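Local coordinates for putative NAD dependent dehydrogenase (Micromonospora echinospora, PDB 6NOR), which binds NAD and probably acts as an oxidoreductase of the GFO/IDH/MocA family in the biosynthesis of the antibiotic gentamicin, at residues 93-98 / 181-186; 139-144 / 335-340; 220-225 / 230-235. All blocks are in the same frame, centred on the assembly; numbering follows the deposited sequence.

Interaction 1: 93-98 / 181-186; sequences TPAATH and TDWFRS. With NAD (nicotinamide-adenine-dinucleotide), chain G.
With its first torsion at 67°, Trp183 sets CG between its own backbone N and carbonyl carbon, and the indole swings across to lie against Pro94. The proline meets the ring over its face: CA stands 3.6 Å from the centroid of the Trp183 six-membered ring, only 5° off the normal, a CH-pi contact, while Pro94 CB comes within 3.6 Å of Trp183 CD2. Ala95 adds its backbone N and, more loosely, its methyl beside CZ3. Phe184 CD1 lies over the opposite face of the indole, offset toward the rim, so the ring is held between proline and phenylalanine and its N-H edge is directed at the pyrophosphate of NAD. Trp183 NE1 donates to NAD O1A at 3.0 Å, with a second, weak bond to O3. The same O1A also accepts from Thr181 OG1 at 3.1 Å, so two side chains grip one phosphate oxygen. Pro94 CD packs 3.3 Å from NAD C8A of the adenine. Beside the cofactor, a Rossmann-fold loop thus meets one of the GFO/IDH/MocA C-terminal domain, together lining the NAD pocket: 93-98 runs from strand 86-91 of the parallel sheet into helix 98-107, and 181-186, largely a 3-10 turn, leads from strand 167-175 into helix 187-190.

Interaction 2: 139-144 / 335-340; sequences LAHGGN and DDAVAV. With NAD (nicotinamide-adenine-dinucleotide), chain G.
His141 and Ala337 account for most of the buried surface here, with Asp336 adding a smaller share, and the contact shows how a helix can pack on the end of a strand mainly through one methyl group. Ala337 CB sits over one face of the His141 imidazole, 3.9 Å from the ring centroid and 14° off its normal, displaced toward the rim on the ND1 side; ND1 itself is 3.7 Å from Ala337 CB. This is a CH-pi contact, and no hydrogen bond crosses between 139-144 and 335-340. The histidine reaches the helix because its CG lies between the backbone N and the carbonyl carbon (chi1 67°), which carries the ring toward the helix, the second torsion then turning its face to the alanine. Its rotation is further fixed by a hydrogen bond between NE2 and Glu204 on helix 199-209. Asp336 contributes only its CB, obliquely, 4.4 Å from His141 CE1. Its carboxylate is engaged away from the ring: OD1 makes salt bridges to Arg207 and Lys212, and OD2 accepts from the backbone N of Thr333.

Beyond His141 the chain turns through two successive inverse gamma turns, centred on Gly142 and Gly143, and so delivers Asn144 to the cofactor. NAD N7N of the nicotinamide amide donates to Asn144 OD1 at 2.8 Å in a fairly straight bond of 159°, while Asn144 ND2 is held by the backbone O of Ser311. Strand 139-141 is an outermost strand of the parallel sheet within this chain, and the arrangement is that of a Rossmann-type nucleotide-binding domain, whose strand ends supply cofactor-binding loops, here with helix 334-353 packed against that border strand.

Interaction 3: 220-225 / 230-235; sequences ACTRQL and DVEDQG
The carbonyl oxygen of Arg223 is gripped by two successive amides, Asp233 N at 2.8 Å and Gln234 N at 3.3 Å, both lying in the carbonyl plane. Two residues thus face one, which defines a classic beta bulge. Arg223 N returns a bond to Gln234 O at 3.1 Å, completing the hydrogen-bonded pair; next along, Thr222 and Gly235 form a non-hydrogen-bonded pair, where Gly235 CA comes within 3.1 Å of Cys221 O. The Asp233 carboxylate reaches the turn that follows strand 215-223: OD2 accepts Leu225 N at 2.8 Å on its anti side, 17° out of the carboxylate plane, and also takes Ser226 N, while OD1 makes a salt bridge to Arg185. CG lies anti to the carbonyl carbon (chi1 -74°), the torsion that aims the carboxylate at these amides. Were Asp233 an alanine, the Leu225 and Ser226 amides would probably lose their shared acceptor and the Arg185 guanidinium its salt-bridge partner, so that the turn could shift. Just before the bulge, Glu232 CB packs 3.7 Å from Thr222 CB. The contact closes the hairpin of strands 215-223 and 234-241 in the mixed sheet, with Ala220 and Thr222 touching helix 334-353 and Cys221, Arg223, Leu225 and Gln234 packing against the second subunit.

Interactions 1 and 2 serve the same NAD from different parts of the molecule: their centres are 18 Å apart and their nearest atoms about 8 Å; they do not touch, but both reach the same cofactor, one at its pyrophosphate and the other at its nicotinamide amide. Interaction 3 makes no contact with NAD, its Val231 side chain lying about 12 Å away, yet it touches interaction 1 directly. Arg185 NH1 forms a salt bridge of 3.1 Å with Asp233 OD1, and Arg185 O lies 3.1 Å from Asp230 N, a probable hydrogen bond. The hairpin bulge is thus tied to the 181-186 loop carrying Trp183. Interactions 2 and 3 remain apart, with centres 23 Å from each other.

Interaction 1: 93-98 / 181-186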
loop_
_atom_site.group_PDB
_atom_site.type_symbol
_atom_site.label_atom_id
_atom_site.label_comp_id
_atom_site.label_asym_id
_atom_site.label_seq_id
_atom_site.Cartn_x
_atom_site.Cartn_y
_atom_site.Cartn_z
ATOM N N THR A 93 -15.839 -17.023 -29.282
ATOM C CA THR A 93 -17.146 -17.616 -29.089
ATOM C C THR A 93 -17.067 -18.458 -27.827
ATOM O O THR A 93 -16.003 -18.523 -27.226
ATOM C CB THR A 93 -17.528 -18.441 -30.307
ATOM O OG1 THR A 93 -16.559 -19.482 -30.492
ATOM C CG2 THR A 93 -17.558 -17.553 -31.539
ATOM N N PRO A 94 -18.179 -19.093 -27.400
ATOM C CA PRO A 94 -18.054 -19.970 -26.230
ATOM C C PRO A 94 -17.002 -21.048 -26.422
ATOM O O PRO A 94 -16.720 -21.459 -27.569
ATOM C CB PRO A 94 -19.438 -20.576 -26.113
ATOM C CG PRO A 94 -20.325 -19.530 -26.637
ATOM C CD PRO A 94 -19.590 -18.960 -27.802
ATOM N N ALA A 95 -16.428 -21.492 -25.309
ATOM C CA ALA A 95 -15.244 -22.355 -25.333
ATOM C C ALA A 95 -15.400 -23.595 -26.216
ATOM O O ALA A 95 -14.511 -23.907 -26.986
ATOM C CB ALA A 95 -14.874 -22.768 -23.917
ATOM N N ALA A 96 -16.525 -24.293 -26.122
ATOM C CA ALA A 96 -16.681 -25.552 -26.867
ATOM C C ALA A 96 -16.823 -25.364 -28.379
ATOM O O ALA A 96 -16.647 -26.313 -29.133
ATOM C CB ALA A 96 -17.865 -26.345 -26.336
ATOM N N THR A 97 -17.111 -24.145 -28.826
ATOM C CA THR A 97 -17.221 -23.887 -30.253
ATOM C C THR A 97 -15.858 -23.565 -30.882
ATOM O O THR A 97 -15.730 -23.554 -32.093
ATOM C CB THR A 97 -18.210 -22.733 -30.543
ATOM O OG1 THR A 97 -17.677 -21.507 -30.042
ATOM C CG2 THR A 97 -19.569 -22.995 -29.893
ATOM N N HIS A 98 -14.834 -23.323 -30.070
ATOM C CA HIS A 98 -13.518 -22.953 -30.604
ATOM C C HIS A 98 -12.927 -23.958 -31.583
ATOM O O HIS A 98 -12.451 -23.584 -32.651
ATOM C CB HIS A 98 -12.506 -22.754 -29.464
ATOM C CG HIS A 98 -12.756 -21.532 -28.655
ATOM N ND1 HIS A 98 -12.005 -21.205 -27.548
ATOM C CD2 HIS A 98 -13.685 -20.558 -28.780
ATOM C CE1 HIS A 98 -12.461 -20.083 -27.030
ATOM N NE2 HIS A 98 -13.479 -19.670 -27.762
ATOM N N THR A 181 -22.208 -14.122 -18.541
ATOM C CA THR A 181 -23.080 -14.841 -19.452
ATOM C C THR A 181 -23.162 -16.312 -19.102
ATOM O O THR A 181 -22.221 -16.906 -18.603
ATOM C CB THR A 181 -22.647 -14.681 -20.928
ATOM O OG1 THR A 181 -21.280 -15.051 -21.085
ATOM C CG2 THR A 181 -22.807 -13.248 -21.389
ATOM N N ASP A 182 -24.308 -16.889 -19.420
ATOM C CA ASP A 182 -24.707 -18.188 -18.919
ATOM C C ASP A 182 -23.867 -19.377 -19.405
ATOM O O ASP A 182 -23.717 -20.347 -18.697
ATOM C CB ASP A 182 -26.181 -18.421 -19.280
ATOM C CG ASP A 182 -26.773 -19.604 -18.550
ATOM O OD1 ASP A 182 -27.170 -19.443 -17.375
ATOM O OD2 ASP A 182 -26.814 -20.699 -19.147
ATOM N N TRP A 183 -23.324 -19.312 -20.608
ATOM C CA TRP A 183 -22.663 -20.487 -21.166
ATOM C C TRP A 183 -21.434 -20.883 -20.350
ATOM O O TRP A 183 -21.030 -22.029 -20.363
ATOM C CB TRP A 183 -22.276 -20.260 -22.640
ATOM C CG TRP A 183 -21.215 -19.214 -22.877
ATOM C CD1 TRP A 183 -21.415 -17.916 -23.278
ATOM C CD2 TRP A 183 -19.791 -19.369 -22.727
ATOM N NE1 TRP A 183 -20.213 -17.265 -23.391
ATOM C CE2 TRP A 183 -19.202 -18.133 -23.056
ATOM C CE3 TRP A 183 -18.965 -20.433 -22.354
ATOM C CZ2 TRP A 183 -17.824 -17.937 -23.028
ATOM C CZ3 TRP A 183 -17.605 -20.243 -22.315
ATOM C CH2 TRP A 183 -17.040 -18.995 -22.639
ATOM N N PHE A 184 -20.845 -19.920 -19.653
ATOM C CA PHE A 184 -19.677 -20.179 -18.816
ATOM C C PHE A 184 -19.925 -21.240 -17.749
ATOM O O PHE A 184 -18.989 -21.862 -17.298
ATOM C CB PHE A 184 -19.215 -18.914 -18.103
ATOM C CG PHE A 184 -18.433 -17.954 -18.962
ATOM C CD1 PHE A 184 -19.081 -16.998 -19.719
ATOM C CD2 PHE A 184 -17.054 -17.954 -18.937
ATOM C CE1 PHE A 184 -18.383 -16.085 -20.457
ATOM C CE2 PHE A 184 -16.334 -17.033 -19.684
ATOM C CZ PHE A 184 -17.006 -16.098 -20.446
ATOM N N ARG A 185 -21.173 -21.440 -17.328
ATOM C CA ARG A 185 -21.415 -22.311 -16.179
ATOM C C ARG A 185 -21.850 -23.749 -16.533
ATOM O O ARG A 185 -22.206 -24.514 -15.648
ATOM C CB ARG A 185 -22.432 -21.658 -15.247
ATOM C CG ARG A 185 -21.894 -20.359 -14.658
ATOM C CD ARG A 185 -22.747 -19.794 -13.536
ATOM N NE ARG A 185 -22.015 -18.782 -12.764
ATOM C CZ ARG A 185 -21.308 -19.041 -11.664
ATOM N NH1 ARG A 185 -21.220 -20.277 -11.185
ATOM N NH2 ARG A 185 -20.683 -18.064 -11.040
ATOM N N SER A 186 -21.763 -24.127 -17.811
ATOM C CA SER A 186 -22.031 -25.506 -18.219
ATOM C C SER A 186 -20.814 -26.164 -18.843
ATOM O O SER A 186 -20.189 -25.578 -19.708
ATOM C CB SER A 186 -23.185 -25.561 -19.211
ATOM O OG SER A 186 -24.407 -25.249 -18.563
HETATM P PA NAD G . -19.996 -13.658 -24.657
HETATM O O1A NAD G . -21.141 -14.559 -24.135
HETATM O O2A NAD G . -20.064 -12.263 -24.160
HETATM O O5B NAD G . -20.043 -13.628 -26.225
HETATM C C5B NAD G . -20.129 -14.855 -26.927
HETATM C C4B NAD G . -20.627 -14.488 -28.351
HETATM O O4B NAD G . -20.474 -15.487 -29.171
HETATM C C3B NAD G . -22.113 -14.219 -28.296
HETATM O O3B NAD G . -22.358 -13.056 -28.966
HETATM C C2B NAD G . -22.748 -15.430 -29.032
HETATM O O2B NAD G . -23.993 -14.984 -29.683
HETATM C C1B NAD G . -21.868 -15.693 -29.911
HETATM N N9A NAD G . -21.880 -17.074 -30.357
HETATM C C8A NAD G . -22.193 -18.201 -29.687
HETATM N N7A NAD G . -22.003 -19.246 -30.528
HETATM C C5A NAD G . -21.582 -18.768 -31.701
HETATM C C6A NAD G . -21.263 -19.376 -32.879
HETATM N N6A NAD G . -21.293 -20.725 -33.156
HETATM N N1A NAD G . -20.850 -18.656 -33.911
HETATM C C2A NAD G . -20.767 -17.306 -33.812
HETATM N N3A NAD G . -21.094 -16.701 -32.644
HETATM C C4A NAD G . -21.494 -17.425 -31.593
HETATM O O3 NAD G . -18.664 -14.330 -24.234
HETATM P PN NAD G . -17.219 -13.667 -24.133
HETATM O O1N NAD G . -16.927 -12.658 -25.195
HETATM O O2N NAD G . -17.030 -13.071 -22.748
HETATM O O5D NAD G . -16.203 -14.859 -24.306
HETATM C C5D NAD G . -15.902 -15.376 -25.588
HETATM C C4D NAD G . -14.509 -16.038 -25.550
HETATM O O4D NAD G . -13.577 -15.216 -25.160
HETATM C C3D NAD G . -14.490 -17.197 -24.510
HETATM O O3D NAD G . -13.796 -18.194 -25.003
HETATM C C2D NAD G . -13.829 -16.566 -23.265
HETATM O O2D NAD G . -13.191 -17.635 -22.447
HETATM C C1D NAD G . -12.954 -15.743 -23.771
HETATM N N1N NAD G . -12.684 -14.629 -22.912
HETATM C C2N NAD G . -11.372 -14.183 -22.799
HETATM C C3N NAD G . -11.048 -13.102 -21.976
HETATM C C7N NAD G . -9.570 -12.687 -21.890
HETATM O O7N NAD G . -9.234 -11.841 -21.147
HETATM N N7N NAD G . -8.610 -13.359 -22.696
HETATM C C4N NAD G . -12.013 -12.449 -21.243
HETATM C C5N NAD G . -13.333 -12.884 -21.359
HETATM C C6N NAD G . -13.664 -13.983 -22.197
#

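Interaction 2: 139-144 / 335-340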
loop_
_atom_site.group_PDB
_atom_site.type_symbol
_atom_site.label_atom_id
_atom_site.label_comp_id
_atom_site.label_asym_id
_atom_site.label_seq_id
_atom_site.Cartn_x
_atom_site.Cartn_y
_atom_site.Cartn_z
ATOM N N LEU A 139 -1.540 -19.853 -36.103
ATOM C CA LEU A 139 -2.473 -20.155 -35.027
ATOM C C LEU A 139 -1.975 -19.444 -33.768
ATOM O O LEU A 139 -0.856 -19.651 -33.326
ATOM C CB LEU A 139 -2.578 -21.660 -34.779
ATOM C CG LEU A 139 -3.339 -22.130 -33.522
ATOM C CD1 LEU A 139 -4.776 -21.682 -33.528
ATOM C CD2 LEU A 139 -3.273 -23.648 -33.370
ATOM N N ALA A 140 -2.812 -18.598 -33.197
ATOM C CA ALA A 140 -2.413 -17.824 -32.048
ATOM C C ALA A 140 -3.499 -17.960 -31.025
ATOM O O ALA A 140 -4.641 -18.201 -31.390
ATOM C CB ALA A 140 -2.189 -16.361 -32.434
ATOM N N HIS A 141 -3.162 -17.824 -29.746
ATOM C CA HIS A 141 -4.172 -17.992 -28.702
ATOM C C HIS A 141 -4.212 -16.794 -27.765
ATOM O O HIS A 141 -3.209 -16.119 -27.561
ATOM C CB HIS A 141 -3.936 -19.274 -27.905
ATOM C CG HIS A 141 -2.685 -19.250 -27.083
ATOM N ND1 HIS A 141 -1.447 -19.556 -27.602
ATOM C CD2 HIS A 141 -2.480 -18.953 -25.777
ATOM C CE1 HIS A 141 -0.533 -19.441 -26.657
ATOM N NE2 HIS A 141 -1.132 -19.073 -25.540
ATOM N N GLY A 142 -5.384 -16.552 -27.187
ATOM C CA GLY A 142 -5.620 -15.345 -26.420
ATOM C C GLY A 142 -5.169 -15.297 -24.971
ATOM O O GLY A 142 -5.933 -14.855 -24.125
ATOM N N GLY A 143 -3.938 -15.715 -24.677
ATOM C CA GLY A 143 -3.360 -15.446 -23.367
ATOM C C GLY A 143 -2.781 -14.051 -23.232
ATOM O O GLY A 143 -1.581 -13.865 -23.314
ATOM N N ASN A 144 -3.638 -13.064 -23.014
ATOM C CA ASN A 144 -3.211 -11.665 -23.046
ATOM C C ASN A 144 -2.305 -11.199 -21.913
ATOM O O ASN A 144 -1.507 -10.294 -22.120
ATOM C CB ASN A 144 -4.445 -10.750 -23.090
ATOM C CG ASN A 144 -5.478 -11.121 -22.046
ATOM O OD1 ASN A 144 -6.132 -12.138 -22.167
ATOM N ND2 ASN A 144 -5.609 -10.310 -21.013
ATOM N N ASP A 335 2.776 -24.442 -28.849
ATOM C CA ASP A 335 3.405 -25.286 -27.840
ATOM C C ASP A 335 3.051 -24.826 -26.405
ATOM O O ASP A 335 2.825 -25.643 -25.521
ATOM C CB ASP A 335 4.924 -25.287 -28.019
ATOM C CG ASP A 335 5.366 -25.975 -29.306
ATOM O OD1 ASP A 335 4.796 -27.037 -29.643
ATOM O OD2 ASP A 335 6.277 -25.450 -29.989
ATOM N N ASP A 336 3.008 -23.515 -26.184
ATOM C CA ASP A 336 2.669 -22.998 -24.874
ATOM C C ASP A 336 1.209 -23.312 -24.544
ATOM O O ASP A 336 0.881 -23.710 -23.424
ATOM C CB ASP A 336 2.943 -21.493 -24.790
ATOM C CG ASP A 336 4.410 -21.153 -25.011
ATOM O OD1 ASP A 336 5.239 -21.554 -24.173
ATOM O OD2 ASP A 336 4.735 -20.459 -26.002
ATOM N N ALA A 337 0.332 -23.167 -25.525
ATOM C CA ALA A 337 -1.064 -23.494 -25.286
ATOM C C ALA A 337 -1.245 -24.985 -24.967
ATOM O O ALA A 337 -2.011 -25.340 -24.067
ATOM C CB ALA A 337 -1.906 -23.100 -26.474
ATOM N N VAL A 338 -0.543 -25.857 -25.692
ATOM C CA VAL A 338 -0.614 -27.285 -25.420
ATOM C C VAL A 338 -0.167 -27.582 -23.986
ATOM O O VAL A 338 -0.768 -28.394 -23.293
ATOM C CB VAL A 338 0.265 -28.100 -26.418
ATOM C CG1 VAL A 338 0.437 -29.513 -25.948
ATOM C CG2 VAL A 338 -0.348 -28.098 -27.792
ATOM N N ALA A 339 0.890 -26.917 -23.532
ATOM C CA ALA A 339 1.355 -27.156 -22.184
ATOM C C ALA A 339 0.294 -26.733 -21.157
ATOM O O ALA A 339 0.083 -27.417 -20.168
ATOM C CB ALA A 339 2.664 -26.435 -21.943
ATOM N N VAL A 340 -0.387 -25.618 -21.404
ATOM C CA VAL A 340 -1.425 -25.161 -20.482
ATOM C C VAL A 340 -2.603 -26.128 -20.476
ATOM O O VAL A 340 -3.123 -26.472 -19.422
ATOM C CB VAL A 340 -1.935 -23.752 -20.839
ATOM C CG1 VAL A 340 -3.142 -23.409 -20.016
ATOM C CG2 VAL A 340 -0.847 -22.720 -20.640
HETATM P PA NAD G . -19.996 -13.658 -24.657
HETATM O O1A NAD G . -21.141 -14.559 -24.135
HETATM O O2A NAD G . -20.064 -12.263 -24.160
HETATM O O5B NAD G . -20.043 -13.628 -26.225
HETATM C C5B NAD G . -20.129 -14.855 -26.927
HETATM C C4B NAD G . -20.627 -14.488 -28.351
HETATM O O4B NAD G . -20.474 -15.487 -29.171
HETATM C C3B NAD G . -22.113 -14.219 -28.296
HETATM O O3B NAD G . -22.358 -13.056 -28.966
HETATM C C2B NAD G . -22.748 -15.430 -29.032
HETATM O O2B NAD G . -23.993 -14.984 -29.683
HETATM C C1B NAD G . -21.868 -15.693 -29.911
HETATM N N9A NAD G . -21.880 -17.074 -30.357
HETATM C C8A NAD G . -22.193 -18.201 -29.687
HETATM N N7A NAD G . -22.003 -19.246 -30.528
HETATM C C5A NAD G . -21.582 -18.768 -31.701
HETATM C C6A NAD G . -21.263 -19.376 -32.879
HETATM N N6A NAD G . -21.293 -20.725 -33.156
HETATM N N1A NAD G . -20.850 -18.656 -33.911
HETATM C C2A NAD G . -20.767 -17.306 -33.812
HETATM N N3A NAD G . -21.094 -16.701 -32.644
HETATM C C4A NAD G . -21.494 -17.425 -31.593
HETATM O O3 NAD G . -18.664 -14.330 -24.234
HETATM P PN NAD G . -17.219 -13.667 -24.133
HETATM O O1N NAD G . -16.927 -12.658 -25.195
HETATM O O2N NAD G . -17.030 -13.071 -22.748
HETATM O O5D NAD G . -16.203 -14.859 -24.306
HETATM C C5D NAD G . -15.902 -15.376 -25.588
HETATM C C4D NAD G . -14.509 -16.038 -25.550
HETATM O O4D NAD G . -13.577 -15.216 -25.160
HETATM C C3D NAD G . -14.490 -17.197 -24.510
HETATM O O3D NAD G . -13.796 -18.194 -25.003
HETATM C C2D NAD G . -13.829 -16.566 -23.265
HETATM O O2D NAD G . -13.191 -17.635 -22.447
HETATM C C1D NAD G . -12.954 -15.743 -23.771
HETATM N N1N NAD G . -12.684 -14.629 -22.912
HETATM C C2N NAD G . -11.372 -14.183 -22.799
HETATM C C3N NAD G . -11.048 -13.102 -21.976
HETATM C C7N NAD G . -9.570 -12.687 -21.890
HETATM O O7N NAD G . -9.234 -11.841 -21.147
HETATM N N7N NAD G . -8.610 -13.359 -22.696
HETATM C C4N NAD G . -12.013 -12.449 -21.243
HETATM C C5N NAD G . -13.333 -12.884 -21.359
HETATM C C6N NAD G . -13.664 -13.983 -22.197
#

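Interaction 3: 220-225 / 230-235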
loop_
_atom_site.group_PDB
_atom_site.type_symbol
_atom_site.label_atom_id
_atom_site.label_comp_id
_atom_site.label_asym_id
_atom_site.label_seq_id
_atom_site.Cartn_x
_atom_site.Cartn_y
_atom_site.Cartn_z
ATOM N N ALA A 220 -4.610 -30.663 -7.264
ATOM C CA ALA A 220 -5.650 -29.651 -7.353
ATOM C C ALA A 220 -6.845 -29.946 -6.473
ATOM O O ALA A 220 -7.145 -31.083 -6.179
ATOM C CB ALA A 220 -6.118 -29.478 -8.804
ATOM N N CYS A 221 -7.527 -28.887 -6.079
ATOM C CA CYS A 221 -8.742 -28.978 -5.322
ATOM C C CYS A 221 -9.754 -28.025 -5.959
ATOM O O CYS A 221 -9.387 -26.926 -6.348
ATOM C CB CYS A 221 -8.464 -28.613 -3.847
ATOM S SG CYS A 221 -9.545 -29.389 -2.665
ATOM N N THR A 222 -11.012 -28.445 -6.102
ATOM C CA THR A 222 -12.072 -27.562 -6.597
ATOM C C THR A 222 -13.346 -27.642 -5.770
ATOM O O THR A 222 -13.626 -28.653 -5.151
ATOM C CB THR A 222 -12.454 -27.879 -8.063
ATOM O OG1 THR A 222 -12.976 -29.207 -8.141
ATOM C CG2 THR A 222 -11.262 -27.768 -8.988
ATOM N N ARG A 223 -14.125 -26.570 -5.772
ATOM C CA ARG A 223 -15.471 -26.601 -5.192
ATOM C C ARG A 223 -16.458 -25.880 -6.078
ATOM O O ARG A 223 -16.118 -24.927 -6.747
ATOM C CB ARG A 223 -15.526 -25.950 -3.809
ATOM C CG ARG A 223 -14.657 -26.577 -2.758
ATOM C CD ARG A 223 -15.211 -27.873 -2.191
ATOM N NE ARG A 223 -14.213 -28.531 -1.341
ATOM C CZ ARG A 223 -13.325 -29.418 -1.790
ATOM N NH1 ARG A 223 -13.315 -29.761 -3.071
ATOM N NH2 ARG A 223 -12.445 -29.965 -0.965
ATOM N N GLN A 224 -17.696 -26.332 -6.057
ATOM C CA GLN A 224 -18.773 -25.578 -6.653
ATOM C C GLN A 224 -19.596 -24.933 -5.545
ATOM O O GLN A 224 -20.104 -25.604 -4.662
ATOM C CB GLN A 224 -19.634 -26.476 -7.539
ATOM C CG GLN A 224 -20.751 -25.728 -8.255
ATOM C CD GLN A 224 -21.518 -26.614 -9.217
ATOM O OE1 GLN A 224 -21.123 -27.750 -9.484
ATOM N NE2 GLN A 224 -22.623 -26.105 -9.731
ATOM N N LEU A 225 -19.682 -23.614 -5.579
ATOM C CA LEU A 225 -20.452 -22.851 -4.614
ATOM C C LEU A 225 -21.844 -22.580 -5.131
ATOM O O LEU A 225 -22.832 -22.838 -4.458
ATOM C CB LEU A 225 -19.749 -21.530 -4.318
ATOM C CG LEU A 225 -18.550 -21.670 -3.400
ATOM C CD1 LEU A 225 -17.546 -20.603 -3.705
ATOM C CD2 LEU A 225 -19.044 -21.558 -1.967
ATOM N N ASP A 230 -22.911 -26.700 -13.594
ATOM C CA ASP A 230 -22.276 -27.908 -13.077
ATOM C C ASP A 230 -20.753 -27.799 -13.058
ATOM O O ASP A 230 -20.059 -28.798 -13.159
ATOM C CB ASP A 230 -22.700 -29.125 -13.903
ATOM C CG ASP A 230 -22.528 -28.909 -15.394
ATOM O OD1 ASP A 230 -21.818 -27.960 -15.773
ATOM O OD2 ASP A 230 -23.088 -29.692 -16.191
ATOM N N VAL A 231 -20.229 -26.584 -12.935
ATOM C CA VAL A 231 -18.777 -26.388 -12.935
ATOM C C VAL A 231 -18.319 -25.743 -11.642
ATOM O O VAL A 231 -19.127 -25.189 -10.916
ATOM C CB VAL A 231 -18.303 -25.529 -14.128
ATOM C CG1 VAL A 231 -18.576 -26.239 -15.430
ATOM C CG2 VAL A 231 -18.968 -24.130 -14.103
ATOM N N GLU A 232 -17.016 -25.803 -11.379
ATOM C CA GLU A 232 -16.449 -25.313 -10.124
ATOM C C GLU A 232 -16.337 -23.786 -10.092
ATOM O O GLU A 232 -16.154 -23.164 -11.132
ATOM C CB GLU A 232 -15.081 -25.946 -9.885
ATOM C CG GLU A 232 -13.924 -25.298 -10.633
ATOM C CD GLU A 232 -13.888 -25.619 -12.126
ATOM O OE1 GLU A 232 -14.682 -26.451 -12.610
ATOM O OE2 GLU A 232 -13.057 -25.027 -12.827
ATOM N N ASP A 233 -16.444 -23.205 -8.894
ATOM C CA ASP A 233 -16.312 -21.754 -8.661
ATOM C C ASP A 233 -14.944 -21.368 -8.130
ATOM O O ASP A 233 -14.536 -20.209 -8.179
ATOM C CB ASP A 233 -17.341 -21.258 -7.643
ATOM C CG ASP A 233 -18.738 -21.179 -8.206
ATOM O OD1 ASP A 233 -19.013 -20.258 -9.000
ATOM O OD2 ASP A 233 -19.577 -22.014 -7.822
ATOM N N GLN A 234 -14.262 -22.330 -7.543
ATOM C CA GLN A 234 -12.944 -22.059 -7.011
ATOM C C GLN A 234 -12.060 -23.256 -7.192
ATOM O O GLN A 234 -12.518 -24.389 -7.213
ATOM C CB GLN A 234 -12.996 -21.669 -5.534
ATOM C CG GLN A 234 -13.699 -22.629 -4.653
ATOM C CD GLN A 234 -13.553 -22.287 -3.169
ATOM O OE1 GLN A 234 -14.279 -22.815 -2.336
ATOM N NE2 GLN A 234 -12.606 -21.415 -2.843
ATOM N N GLY A 235 -10.777 -22.981 -7.332
ATOM C CA GLY A 235 -9.798 -24.024 -7.469
ATOM C C GLY A 235 -8.432 -23.555 -7.039
ATOM O O GLY A 235 -8.095 -22.368 -7.134
#